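Local coordinates for protein alcohol dehydrogenase (Aeropyrum pernix, PDB 1H2B) that probably catalyses the NAD(+)-dependent oxidation of alcohols, holding zinc and the dinucleotide in a fold that joins a GroES-like domain to a Rossmann domain, at residues 290-295 against 300-305; 189-194 against 272-277; 26-31 against 59-64; 17-22 against 334-339. All coordinates share one frame; numbering follows the deposited sequence.

Contacts 1 and 2 both reach the parallel sheet of the Rossmann domain and touch each other, their centres about 12 Å apart. Contacts 3 and 4 lie in the other half of the molecule, centres about 10 Å apart, and use the neighbouring antiparallel strands 29-32 and 17-21. Along the chain, contact 4 joins the N-terminal strand to residues near the C-terminus, and within the loop it closes lie contact 3, then contact 2, then contact 1. Contacts 2 and 3, with centres about 33 Å apart, both touch NAD, one at the adenine end and one at the nicotinamide ribose, so the cofactor spans the two halves.

Contact 1. Residues 290-295 against 300-305; sequences LRFPTI and SEVSFE
Leu-290 and Phe-304 mark the closest backbone approach, yet their CA atoms are 9.2 Å apart, too far for strand pairing, and side chains fill the interval. Strand 290-293 passes at Pro-293, the N-cap, into a short helix, which ends in a Schellman motif with Glu-301 at the positive-phi position; the chain then returns as strand 303-305. Phe-304 is the centre of the packing. The edge of its ring points at the face of Phe-292 in an offset T-shaped stack, centroids 5.3 Å apart and planes at 85°, with Phe-304 CZ 3.4 Å from Phe-292 CD2. Leu-290 lies over one face of the Phe-304 ring: its CD1 stands near the rim, while CD2 lies 3.7 Å from Phe-304 CD1. CG anti to the backbone N (chi1 177°) carries both leucine methyls to that ring. Val-302 CG2 adds a looser touch, 4.4 Å from Phe-292 CE2. Replacing Phe-304 with an alanine would probably leave the Phe-292 ring without its edge-on partner and open a gap beside Leu-290. Val-297 of helix 294-300 and Leu-281 of strand 279-283 also pack on Phe-304, and both strands pair antiparallel with the second subunit, carrying the sheet across the interface.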
# COMPACT_ATOMS: atom_id res chain seq x y z
N LEU B 290 22.05 -16.63 -3.73
CA LEU B 290 21.88 -15.84 -2.50
C LEU B 290 22.22 -16.74 -1.31
O LEU B 290 21.79 -17.88 -1.31
CB LEU B 290 20.44 -15.27 -2.49
CG LEU B 290 19.91 -14.45 -1.31
CD1 LEU B 290 20.65 -13.13 -1.18
CD2 LEU B 290 18.42 -14.17 -1.56
N ARG B 291 23.03 -16.27 -0.34
CA ARG B 291 23.40 -17.03 0.87
C ARG B 291 23.58 -16.10 2.05
O ARG B 291 24.56 -15.32 2.14
CB ARG B 291 24.69 -17.85 0.75
CG ARG B 291 25.53 -17.66 -0.50
CD ARG B 291 26.35 -18.88 -0.90
NE ARG B 291 25.84 -19.60 -2.07
CZ ARG B 291 25.30 -20.82 -2.04
NH1 ARG B 291 25.18 -21.47 -0.89
NH2 ARG B 291 24.87 -21.41 -3.16
N PHE B 292 22.63 -16.13 2.96
CA PHE B 292 22.62 -15.15 4.02
C PHE B 292 22.02 -15.77 5.27
O PHE B 292 21.03 -16.49 5.16
CB PHE B 292 21.79 -13.93 3.57
CG PHE B 292 21.93 -12.72 4.43
CD1 PHE B 292 23.09 -11.95 4.39
CD2 PHE B 292 20.90 -12.29 5.24
CE1 PHE B 292 23.23 -10.78 5.16
CE2 PHE B 292 21.01 -11.11 5.97
CZ PHE B 292 22.16 -10.36 5.95
N PRO B 293 22.57 -15.54 6.46
CA PRO B 293 22.01 -16.18 7.66
C PRO B 293 20.58 -15.69 8.01
O PRO B 293 20.32 -14.47 8.05
CB PRO B 293 22.99 -15.78 8.79
CG PRO B 293 24.17 -15.16 8.11
CD PRO B 293 23.77 -14.73 6.75
N THR B 294 19.66 -16.62 8.25
CA THR B 294 18.32 -16.14 8.68
C THR B 294 18.29 -15.36 9.97
O THR B 294 17.40 -14.55 10.17
CB THR B 294 17.27 -17.29 8.70
OG1 THR B 294 17.74 -18.34 9.56
CG2 THR B 294 17.04 -17.89 7.29
N ILE B 295 19.22 -15.61 10.89
CA ILE B 295 19.24 -14.81 12.10
C ILE B 295 19.43 -13.32 11.79
O ILE B 295 18.89 -12.47 12.50
CB ILE B 295 20.27 -15.35 13.14
CG1 ILE B 295 20.03 -14.69 14.51
CG2 ILE B 295 21.72 -15.16 12.64
CD1 ILE B 295 20.75 -15.37 15.71
N SER B 300 17.52 -7.88 11.62
CA SER B 300 17.46 -6.57 10.96
C SER B 300 16.12 -6.33 10.28
O SER B 300 15.85 -5.22 9.82
CB SER B 300 18.53 -6.47 9.87
OG SER B 300 19.85 -6.43 10.44
N GLU B 301 15.29 -7.37 10.22
CA GLU B 301 13.99 -7.38 9.53
C GLU B 301 14.13 -6.90 8.09
O GLU B 301 13.48 -5.96 7.64
CB GLU B 301 12.91 -6.64 10.32
CG GLU B 301 11.49 -7.14 9.93
CD GLU B 301 10.37 -6.51 10.76
OE1 GLU B 301 10.56 -5.41 11.30
OE2 GLU B 301 9.31 -7.17 10.82
N VAL B 302 15.01 -7.59 7.38
CA VAL B 302 15.30 -7.19 6.00
C VAL B 302 14.54 -8.08 5.03
O VAL B 302 14.05 -9.18 5.38
CB VAL B 302 16.81 -7.21 5.66
CG1 VAL B 302 17.49 -6.03 6.40
CG2 VAL B 302 17.45 -8.53 6.07
N SER B 303 14.48 -7.63 3.80
CA SER B 303 13.85 -8.43 2.74
C SER B 303 14.73 -8.46 1.49
O SER B 303 15.51 -7.57 1.26
CB SER B 303 12.45 -7.94 2.35
OG SER B 303 12.51 -6.56 1.93
N PHE B 304 14.56 -9.51 0.71
CA PHE B 304 15.24 -9.71 -0.55
C PHE B 304 14.15 -9.91 -1.59
O PHE B 304 13.35 -10.84 -1.48
CB PHE B 304 16.08 -10.98 -0.49
CG PHE B 304 17.11 -11.01 0.66
CD1 PHE B 304 17.32 -12.17 1.36
CD2 PHE B 304 17.83 -9.89 1.02
CE1 PHE B 304 18.26 -12.23 2.42
CE2 PHE B 304 18.77 -9.94 2.10
CZ PHE B 304 18.96 -11.08 2.78
N GLU B 305 14.06 -9.03 -2.57
CA GLU B 305 12.86 -9.01 -3.44
C GLU B 305 13.28 -9.06 -4.89
O GLU B 305 13.94 -8.12 -5.38
CB GLU B 305 12.09 -7.70 -3.21
CG GLU B 305 11.60 -7.58 -1.75
CD GLU B 305 11.05 -6.21 -1.42
OE1 GLU B 305 10.29 -5.66 -2.27
OE2 GLU B 305 11.33 -5.72 -0.31

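Contact 2. Residues 189-194 against 272-277; sequences YVAIVG and PYLLGR. With NAJ (nicotinamide-adenine-dinucleotide (acidic form)), chain I.
Val-193, the residue whose CG2 meets Leu-274, brings its other methyl, CG1, obliquely to the C2A rim of the NAD adenine, 3.8 Å from C2A and off the ring plane. Of the tyrosines, Tyr-273 meets Phe-292 of contact 1 edge-to-face, and the Tyr-189 side chain touches Thr-213 and Ile-215 of the adjacent strand. Between the segments themselves the touching groups are all aliphatic. One methyl of Leu-274 does the work: its CD1 sits 4.1 Å from Ala-191 CB and equally 4.1 Å from Val-193 CG2, the valine and leucine approaching tip to tip. Ala-191 and Val-193, two apart on strand 189-193, present their side chains on the same side of the sheet. The valine's fork serves both partners, since chi1 of 177° swings CG1 beside the carbonyl carbon and leaves CG2 for the leucine. Beyond it, Gly-194 fits the first glycine of a Rossmann-type GxGxxG turn; it holds a positive phi (100°) that by itself calls for glycine, and its CA passes 3.7 Å from NAD O4B. The chemistry is thus one of hydrocarbon fit: one methyl, Val-193 CG1, borders the adenine, with Leu-274 packed on the valine's other branch, while directional recognition of NAD falls to groups such as Asp-218 OD2 and Gly-197 N.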
# COMPACT_ATOMS: atom_id res chain seq x y z
N TYR B 189 18.88 6.42 2.16
CA TYR B 189 19.92 6.12 1.19
C TYR B 189 19.53 4.91 0.37
O TYR B 189 18.98 3.94 0.87
CB TYR B 189 21.22 5.71 1.89
CG TYR B 189 21.88 6.81 2.71
CD1 TYR B 189 21.56 6.98 4.06
CD2 TYR B 189 22.80 7.65 2.10
CE1 TYR B 189 22.17 7.98 4.79
CE2 TYR B 189 23.41 8.66 2.82
CZ TYR B 189 23.09 8.80 4.15
OH TYR B 189 23.74 9.83 4.89
N VAL B 190 19.88 4.98 -0.90
CA VAL B 190 19.71 3.83 -1.81
C VAL B 190 21.07 3.54 -2.44
O VAL B 190 21.70 4.44 -2.96
CB VAL B 190 18.58 4.04 -2.84
CG1 VAL B 190 18.73 5.34 -3.65
CG2 VAL B 190 18.46 2.83 -3.79
N ALA B 191 21.51 2.29 -2.35
CA ALA B 191 22.72 1.85 -3.07
C ALA B 191 22.28 1.19 -4.37
O ALA B 191 21.49 0.23 -4.36
CB ALA B 191 23.49 0.83 -2.28
N ILE B 192 22.76 1.73 -5.48
CA ILE B 192 22.45 1.15 -6.79
C ILE B 192 23.75 0.49 -7.21
O ILE B 192 24.78 1.17 -7.34
CB ILE B 192 21.88 2.26 -7.78
CG1 ILE B 192 21.47 1.66 -9.13
CG2 ILE B 192 22.83 3.51 -7.91
CD1 ILE B 192 22.63 1.24 -10.01
N VAL B 193 23.73 -0.83 -7.34
CA VAL B 193 24.98 -1.57 -7.51
C VAL B 193 25.05 -2.08 -8.93
O VAL B 193 24.22 -2.91 -9.34
CB VAL B 193 25.00 -2.76 -6.52
CG1 VAL B 193 26.27 -3.60 -6.73
CG2 VAL B 193 24.86 -2.26 -5.08
N GLY B 194 26.06 -1.59 -9.69
CA GLY B 194 26.21 -1.95 -11.08
C GLY B 194 25.67 -0.87 -11.97
O GLY B 194 24.45 -0.80 -12.15
N PRO B 272 23.52 -7.87 0.49
CA PRO B 272 22.67 -7.97 1.68
C PRO B 272 23.30 -7.27 2.88
O PRO B 272 22.56 -6.79 3.72
CB PRO B 272 22.55 -9.48 1.94
CG PRO B 272 22.85 -10.10 0.58
CD PRO B 272 23.91 -9.19 -0.05
N TYR B 273 24.65 -7.19 2.93
CA TYR B 273 25.34 -6.61 4.06
C TYR B 273 25.34 -5.09 3.98
O TYR B 273 25.79 -4.44 4.95
CB TYR B 273 26.77 -7.16 4.13
CG TYR B 273 26.77 -8.60 4.59
CD1 TYR B 273 26.75 -9.62 3.67
CD2 TYR B 273 26.71 -8.91 5.93
CE1 TYR B 273 26.73 -10.98 4.08
CE2 TYR B 273 26.66 -10.28 6.36
CZ TYR B 273 26.66 -11.27 5.41
OH TYR B 273 26.62 -12.57 5.83
N LEU B 274 24.84 -4.52 2.87
CA LEU B 274 24.66 -3.05 2.79
C LEU B 274 23.42 -2.56 3.54
O LEU B 274 23.28 -1.38 3.85
CB LEU B 274 24.55 -2.57 1.33
CG LEU B 274 25.70 -2.98 0.40
CD1 LEU B 274 25.35 -2.60 -1.02
CD2 LEU B 274 26.98 -2.33 0.91
N LEU B 275 22.51 -3.49 3.85
CA LEU B 275 21.19 -3.09 4.33
C LEU B 275 21.16 -2.67 5.79
O LEU B 275 21.74 -3.31 6.69
CB LEU B 275 20.21 -4.27 4.19
CG LEU B 275 19.99 -4.76 2.76
CD1 LEU B 275 19.04 -5.98 2.82
CD2 LEU B 275 19.44 -3.69 1.78
N GLY B 276 20.44 -1.58 6.03
CA GLY B 276 20.14 -1.18 7.39
C GLY B 276 18.88 -1.85 7.89
O GLY B 276 18.32 -2.73 7.22
N ARG B 277 18.40 -1.41 9.06
CA ARG B 277 17.17 -2.01 9.62
C ARG B 277 15.96 -1.77 8.75
O ARG B 277 15.73 -0.65 8.24
CB ARG B 277 16.93 -1.45 11.02
CG ARG B 277 18.06 -1.76 11.95
CD ARG B 277 17.75 -1.48 13.42
NE ARG B 277 16.79 -2.48 13.96
CZ ARG B 277 17.05 -3.74 14.30
NH1 ARG B 277 18.27 -4.25 14.22
NH2 ARG B 277 16.06 -4.48 14.80
PA NAJ I . 26.00 -4.96 -17.75
O1A NAJ I . 27.09 -5.94 -18.10
O2A NAJ I . 25.71 -3.79 -18.70
O5B NAJ I . 26.31 -4.21 -16.37
C5B NAJ I . 26.88 -4.87 -15.24
C4B NAJ I . 27.58 -3.77 -14.47
O4B NAJ I . 28.00 -4.33 -13.21
C3B NAJ I . 28.79 -3.18 -15.19
O3B NAJ I . 28.77 -1.74 -15.20
C2B NAJ I . 29.90 -3.77 -14.32
O2B NAJ I . 31.13 -3.02 -14.36
C1B NAJ I . 29.29 -3.80 -12.92
N9A NAJ I . 29.94 -4.72 -11.98
C8A NAJ I . 30.58 -5.95 -12.21
N7A NAJ I . 31.00 -6.46 -11.02
C5A NAJ I . 30.65 -5.57 -10.04
C6A NAJ I . 30.82 -5.55 -8.68
N6A NAJ I . 31.48 -6.50 -8.01
N1A NAJ I . 30.28 -4.51 -7.97
C2A NAJ I . 29.63 -3.45 -8.59
N3A NAJ I . 29.49 -3.47 -9.93
C4A NAJ I . 30.00 -4.51 -10.64
O3 NAJ I . 24.70 -5.82 -17.48
PN NAJ I . 23.15 -5.45 -17.74
O1N NAJ I . 22.78 -5.80 -19.11
O2N NAJ I . 22.88 -4.09 -17.23
O5D NAJ I . 22.46 -6.58 -16.83
C5D NAJ I . 22.63 -6.49 -15.42
C4D NAJ I . 22.15 -7.78 -14.78
O4D NAJ I . 20.71 -7.80 -14.85
C3D NAJ I . 22.60 -9.05 -15.51
O3D NAJ I . 22.66 -10.12 -14.55
C2D NAJ I . 21.43 -9.31 -16.48
O2D NAJ I . 21.33 -10.63 -16.94
C1D NAJ I . 20.28 -8.95 -15.53
N1N NAJ I . 18.96 -8.70 -16.11
C2N NAJ I . 17.89 -8.93 -15.29
C3N NAJ I . 16.61 -8.65 -15.74
C7N NAJ I . 15.44 -8.97 -14.86
O7N NAJ I . 14.24 -8.75 -15.41
N7N NAJ I . 15.52 -9.36 -13.58
C4N NAJ I . 16.36 -8.10 -17.04
C5N NAJ I . 17.52 -7.72 -17.76
C6N NAJ I . 18.79 -8.05 -17.31

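Contact 3. Residues 26-31 against 59-64; sequences KPLRIE and HLVQGM. With NAJ (nicotinamide-adenine-dinucleotide (acidic form)), chain I.
Leu-28 and Val-61 supply the apolar part of the meeting, Leu-28 CD2 lying 3.8 Å from Val-61 CG2. The leucine leaves its backbone off to one side, but its outer end bends nearer to the helix. On its further sides it packs against Leu-21 of strand 17-21 and against Ile-339 and Leu-343 of helix 339-347.

A second kind of contact sets a methyl against backbone: Val-61 CG1 approaches Lys-26 O at 3.4 Å. The two branches of the valine divide the work because CG1 stands opposite the backbone N (chi1 172°), which directs CG2 to the leucine. A backbone bond between Val-61 and Asn-25 reinforces the same junction.

Backbone bonds within residues 59-64 belong to a Schellman motif that finishes helix 55-61. Gly-63 N returns to Leu-60 O at 2.9 Å, Met-64 N to His-59 O at 3.0 Å, and Gly-63 takes the positive phi that the reversal needs. Strand 29-32 lies on the other side of this junction, as the outer member of a three-stranded antiparallel sheet.

Polar contact with the cofactor is made by His-59, whose ring edge lies at both ribose hydroxyls. Its NE2 is 3.3 Å from NAD O2D, but its weak hydrogen bond goes to NAD O3D, 3.4 Å long and fairly straight (163°), with O3D in the ring plane; CD2 comes within 3.1 Å of NAD O2D. A leucine in place of His-59 would probably leave the ribose O3D without this donor. Met-64 SD stands over one face of the imidazole, near its rim.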
# COMPACT_ATOMS: atom_id res chain seq x y z
N LYS B 26 29.58 -20.84 -27.77
CA LYS B 26 30.18 -20.55 -29.07
C LYS B 26 29.63 -19.22 -29.58
O LYS B 26 28.57 -18.77 -29.10
CB LYS B 26 29.87 -21.71 -30.03
CG LYS B 26 31.03 -22.72 -30.13
CD LYS B 26 30.53 -24.17 -30.12
CE LYS B 26 31.62 -25.15 -29.67
NZ LYS B 26 32.93 -24.97 -30.38
N PRO B 27 30.32 -18.57 -30.52
CA PRO B 27 29.82 -17.32 -31.11
C PRO B 27 28.44 -17.55 -31.75
O PRO B 27 28.14 -18.66 -32.23
CB PRO B 27 30.85 -17.00 -32.19
CG PRO B 27 32.07 -17.74 -31.76
CD PRO B 27 31.62 -18.97 -31.11
N LEU B 28 27.59 -16.53 -31.76
CA LEU B 28 26.35 -16.64 -32.53
C LEU B 28 26.70 -16.74 -34.02
O LEU B 28 27.75 -16.23 -34.46
CB LEU B 28 25.43 -15.43 -32.30
CG LEU B 28 25.07 -15.27 -30.82
CD1 LEU B 28 24.39 -13.87 -30.65
CD2 LEU B 28 24.20 -16.40 -30.27
N ARG B 29 25.82 -17.38 -34.77
CA ARG B 29 25.99 -17.49 -36.21
C ARG B 29 25.19 -16.41 -36.94
O ARG B 29 23.98 -16.25 -36.69
CB ARG B 29 25.65 -18.91 -36.67
CG ARG B 29 26.75 -19.88 -36.22
CD ARG B 29 26.29 -21.22 -35.68
NE ARG B 29 25.85 -22.09 -36.76
CZ ARG B 29 25.95 -23.42 -36.77
NH1 ARG B 29 26.50 -24.09 -35.76
NH2 ARG B 29 25.50 -24.09 -37.81
N ILE B 30 25.86 -15.64 -37.78
CA ILE B 30 25.18 -14.62 -38.57
C ILE B 30 24.82 -15.31 -39.88
O ILE B 30 25.73 -15.73 -40.61
CB ILE B 30 26.06 -13.36 -38.79
CG1 ILE B 30 26.44 -12.71 -37.44
CG2 ILE B 30 25.35 -12.37 -39.69
CD1 ILE B 30 27.71 -11.88 -37.50
N GLU B 31 23.53 -15.47 -40.17
CA GLU B 31 23.12 -16.29 -41.32
C GLU B 31 21.77 -15.86 -41.84
O GLU B 31 21.07 -15.09 -41.20
CB GLU B 31 23.06 -17.75 -40.92
CG GLU B 31 22.09 -18.08 -39.81
CD GLU B 31 22.46 -19.35 -39.09
OE1 GLU B 31 23.51 -19.94 -39.41
OE2 GLU B 31 21.69 -19.78 -38.21
N HIS B 59 24.49 -14.61 -20.69
CA HIS B 59 23.95 -15.73 -19.95
C HIS B 59 23.30 -16.76 -20.88
O HIS B 59 23.48 -17.96 -20.67
CB HIS B 59 22.94 -15.30 -18.86
CG HIS B 59 23.48 -14.35 -17.82
ND1 HIS B 59 24.77 -14.40 -17.34
CD2 HIS B 59 22.88 -13.33 -17.17
CE1 HIS B 59 24.95 -13.43 -16.45
NE2 HIS B 59 23.80 -12.80 -16.30
N LEU B 60 22.58 -16.30 -21.92
CA LEU B 60 21.94 -17.22 -22.86
C LEU B 60 22.98 -18.06 -23.59
O LEU B 60 22.86 -19.28 -23.63
CB LEU B 60 21.10 -16.45 -23.89
CG LEU B 60 19.71 -16.07 -23.31
CD1 LEU B 60 19.09 -15.00 -24.19
CD2 LEU B 60 18.76 -17.23 -23.11
N VAL B 61 23.97 -17.38 -24.15
CA VAL B 61 25.03 -18.08 -24.89
C VAL B 61 25.76 -19.07 -23.95
O VAL B 61 26.11 -20.20 -24.37
CB VAL B 61 25.99 -17.10 -25.54
CG1 VAL B 61 27.20 -17.83 -26.15
CG2 VAL B 61 25.28 -16.35 -26.65
N GLN B 62 25.93 -18.68 -22.69
CA GLN B 62 26.57 -19.58 -21.69
C GLN B 62 25.72 -20.81 -21.30
O GLN B 62 26.22 -21.74 -20.64
CB GLN B 62 26.96 -18.80 -20.42
CG GLN B 62 28.30 -18.11 -20.48
CD GLN B 62 28.36 -16.91 -19.53
OE1 GLN B 62 27.75 -16.94 -18.45
NE2 GLN B 62 29.08 -15.86 -19.94
N GLY B 63 24.46 -20.83 -21.70
CA GLY B 63 23.55 -21.91 -21.40
C GLY B 63 22.80 -21.83 -20.08
O GLY B 63 22.15 -22.79 -19.68
N MET B 64 22.82 -20.66 -19.44
CA MET B 64 22.20 -20.49 -18.13
C MET B 64 20.68 -20.72 -18.10
O MET B 64 20.10 -21.09 -17.06
CB MET B 64 22.57 -19.11 -17.58
CG MET B 64 22.49 -18.98 -16.07
SD MET B 64 22.67 -17.31 -15.49
CE MET B 64 24.46 -17.13 -15.47
PA NAJ I . 26.00 -4.96 -17.75
O1A NAJ I . 27.09 -5.94 -18.10
O2A NAJ I . 25.71 -3.79 -18.70
O5B NAJ I . 26.31 -4.21 -16.37
C5B NAJ I . 26.88 -4.87 -15.24
C4B NAJ I . 27.58 -3.77 -14.47
O4B NAJ I . 28.00 -4.33 -13.21
C3B NAJ I . 28.79 -3.18 -15.19
O3B NAJ I . 28.77 -1.74 -15.20
C2B NAJ I . 29.90 -3.77 -14.32
O2B NAJ I . 31.13 -3.02 -14.36
C1B NAJ I . 29.29 -3.80 -12.92
N9A NAJ I . 29.94 -4.72 -11.98
C8A NAJ I . 30.58 -5.95 -12.21
N7A NAJ I . 31.00 -6.46 -11.02
C5A NAJ I . 30.65 -5.57 -10.04
C6A NAJ I . 30.82 -5.55 -8.68
N6A NAJ I . 31.48 -6.50 -8.01
N1A NAJ I . 30.28 -4.51 -7.97
C2A NAJ I . 29.63 -3.45 -8.59
N3A NAJ I . 29.49 -3.47 -9.93
C4A NAJ I . 30.00 -4.51 -10.64
O3 NAJ I . 24.70 -5.82 -17.48
PN NAJ I . 23.15 -5.45 -17.74
O1N NAJ I . 22.78 -5.80 -19.11
O2N NAJ I . 22.88 -4.09 -17.23
O5D NAJ I . 22.46 -6.58 -16.83
C5D NAJ I . 22.63 -6.49 -15.42
C4D NAJ I . 22.15 -7.78 -14.78
O4D NAJ I . 20.71 -7.80 -14.85
C3D NAJ I . 22.60 -9.05 -15.51
O3D NAJ I . 22.66 -10.12 -14.55
C2D NAJ I . 21.43 -9.31 -16.48
O2D NAJ I . 21.33 -10.63 -16.94
C1D NAJ I . 20.28 -8.95 -15.53
N1N NAJ I . 18.96 -8.70 -16.11
C2N NAJ I . 17.89 -8.93 -15.29
C3N NAJ I . 16.61 -8.65 -15.74
C7N NAJ I . 15.44 -8.97 -14.86
O7N NAJ I . 14.24 -8.75 -15.41
N7N NAJ I . 15.52 -9.36 -13.58
C4N NAJ I . 16.36 -8.10 -17.04
C5N NAJ I . 17.52 -7.72 -17.76
C6N NAJ I . 18.79 -8.05 -17.31

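Contact 4. Residues 17-22 against 334-339; sequences KAARLH and HKLDEI
Ala-19, Leu-336 and Ile-339 join a strand to a 3-10 turn and the first residue of the helix after it: strand 17-21, the middle member of a three-stranded antiparallel sheet, packs where strand 331-335 passes into helix 339-347. The alanine methyl is met by both partners. Its CB lies 3.9 Å from Ile-339 CD1 and 4.3 Å from Leu-336 CD1. In Ile-339, CG1 opposite the backbone N (chi1 -171°) carries CD1 to the alanine, while CG2, lodged between the backbone N and the carbonyl carbon, touches Ala-19 CB too at 4.0 Å. Leu-336 offers its second methyl to the backbone, CD2 standing 4.3 Å from Lys-17 O, while the amine of Lys-17 leads off to a salt bridge with Asp-32.

Behind this first shell, Leu-357 of strand 354-358 supports both Leu-336 and Ile-339, and Phe-137 adds to the packing of Ile-339. The turn is fixed by backbone bonds, Glu-338 N to Lys-335 O at 2.9 Å and Ile-339 N to Leu-336 O at 3.0 Å. Glu-338, the N-cap of the helix, also reaches back with its carboxylate. His-334, a ligand in a third zinc site of this protein that is unoccupied in this chain, gives its ND1 hydrogen to Glu-338 OE1 at 2.9 Å, a bent bond of 136°. Lys-335 N meets Glu-338 OE2 at 2.8 Å, nearly straight but from above the carboxylate plane.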
# COMPACT_ATOMS: atom_id res chain seq x y z
N LYS B 17 18.85 -11.60 -42.86
CA LYS B 17 20.00 -11.88 -41.99
C LYS B 17 19.54 -11.97 -40.53
O LYS B 17 18.68 -11.18 -40.11
CB LYS B 17 21.07 -10.80 -42.10
CG LYS B 17 21.94 -10.92 -43.36
CD LYS B 17 22.68 -12.27 -43.44
CE LYS B 17 23.55 -12.37 -44.69
NZ LYS B 17 23.73 -13.79 -45.13
N ALA B 18 20.12 -12.90 -39.77
CA ALA B 18 19.84 -13.00 -38.33
C ALA B 18 21.06 -13.51 -37.53
O ALA B 18 21.85 -14.27 -38.05
CB ALA B 18 18.65 -13.91 -38.10
N ALA B 19 21.16 -13.14 -36.25
CA ALA B 19 22.21 -13.69 -35.37
C ALA B 19 21.59 -14.77 -34.50
O ALA B 19 20.69 -14.50 -33.67
CB ALA B 19 22.82 -12.58 -34.52
N ARG B 20 22.03 -16.03 -34.69
CA ARG B 20 21.34 -17.16 -34.08
C ARG B 20 22.22 -18.03 -33.23
O ARG B 20 23.39 -18.26 -33.56
CB ARG B 20 20.67 -18.03 -35.13
CG ARG B 20 19.96 -17.20 -36.19
CD ARG B 20 19.08 -18.04 -37.05
NE ARG B 20 17.75 -18.22 -36.48
CZ ARG B 20 16.94 -19.22 -36.79
NH1 ARG B 20 17.30 -20.17 -37.66
NH2 ARG B 20 15.75 -19.26 -36.23
N LEU B 21 21.64 -18.48 -32.13
CA LEU B 21 22.27 -19.41 -31.21
C LEU B 21 22.01 -20.82 -31.72
O LEU B 21 20.87 -21.27 -31.71
CB LEU B 21 21.68 -19.24 -29.80
CG LEU B 21 22.37 -19.93 -28.62
CD1 LEU B 21 21.82 -19.33 -27.35
CD2 LEU B 21 22.16 -21.44 -28.59
N HIS B 22 23.07 -21.51 -32.14
CA HIS B 22 23.01 -22.94 -32.50
C HIS B 22 23.60 -23.83 -31.42
O HIS B 22 23.10 -24.92 -31.19
CB HIS B 22 23.79 -23.22 -33.78
CG HIS B 22 23.12 -22.73 -35.02
ND1 HIS B 22 22.50 -23.58 -35.92
CD2 HIS B 22 22.98 -21.48 -35.53
CE1 HIS B 22 22.03 -22.88 -36.93
NE2 HIS B 22 22.30 -21.60 -36.71
N HIS B 334 26.38 -0.11 -32.81
CA HIS B 334 27.15 -1.00 -33.68
C HIS B 334 26.27 -1.66 -34.71
O HIS B 334 25.04 -1.63 -34.62
CB HIS B 334 27.87 -2.04 -32.84
CG HIS B 334 28.88 -1.42 -31.92
ND1 HIS B 334 30.14 -1.06 -32.35
CD2 HIS B 334 28.79 -1.04 -30.63
CE1 HIS B 334 30.80 -0.50 -31.35
NE2 HIS B 334 30.00 -0.48 -30.29
N LYS B 335 26.88 -2.23 -35.75
CA LYS B 335 26.10 -2.96 -36.73
C LYS B 335 25.75 -4.35 -36.24
O LYS B 335 26.47 -4.94 -35.43
CB LYS B 335 26.88 -3.08 -38.07
CG LYS B 335 27.17 -1.74 -38.75
CD LYS B 335 25.92 -0.96 -39.12
CE LYS B 335 25.71 -0.85 -40.64
NZ LYS B 335 24.54 0.04 -41.00
N LEU B 336 24.63 -4.89 -36.74
CA LEU B 336 24.22 -6.25 -36.40
C LEU B 336 25.38 -7.24 -36.51
O LEU B 336 25.56 -8.10 -35.65
CB LEU B 336 23.00 -6.71 -37.24
CG LEU B 336 22.54 -8.16 -37.05
CD1 LEU B 336 22.10 -8.44 -35.60
CD2 LEU B 336 21.41 -8.54 -38.00
N ASP B 337 26.18 -7.13 -37.56
CA ASP B 337 27.17 -8.18 -37.74
C ASP B 337 28.38 -8.05 -36.81
O ASP B 337 29.26 -8.92 -36.80
CB ASP B 337 27.57 -8.37 -39.21
CG ASP B 337 28.15 -7.14 -39.82
OD1 ASP B 337 28.78 -6.33 -39.10
OD2 ASP B 337 28.05 -6.90 -41.05
N GLU B 338 28.40 -6.99 -35.99
CA GLU B 338 29.38 -6.87 -34.91
C GLU B 338 28.94 -7.55 -33.61
O GLU B 338 29.62 -7.44 -32.60
CB GLU B 338 29.70 -5.40 -34.59
CG GLU B 338 30.29 -4.57 -35.74
CD GLU B 338 30.40 -3.12 -35.35
OE1 GLU B 338 31.19 -2.80 -34.42
OE2 GLU B 338 29.68 -2.29 -35.94
N ILE B 339 27.82 -8.26 -33.62
CA ILE B 339 27.29 -8.85 -32.39
C ILE B 339 28.29 -9.59 -31.51
O ILE B 339 28.32 -9.38 -30.30
CB ILE B 339 26.02 -9.67 -32.66
CG1 ILE B 339 25.38 -10.08 -31.33
CG2 ILE B 339 26.31 -10.88 -33.56
CD1 ILE B 339 23.89 -10.33 -31.49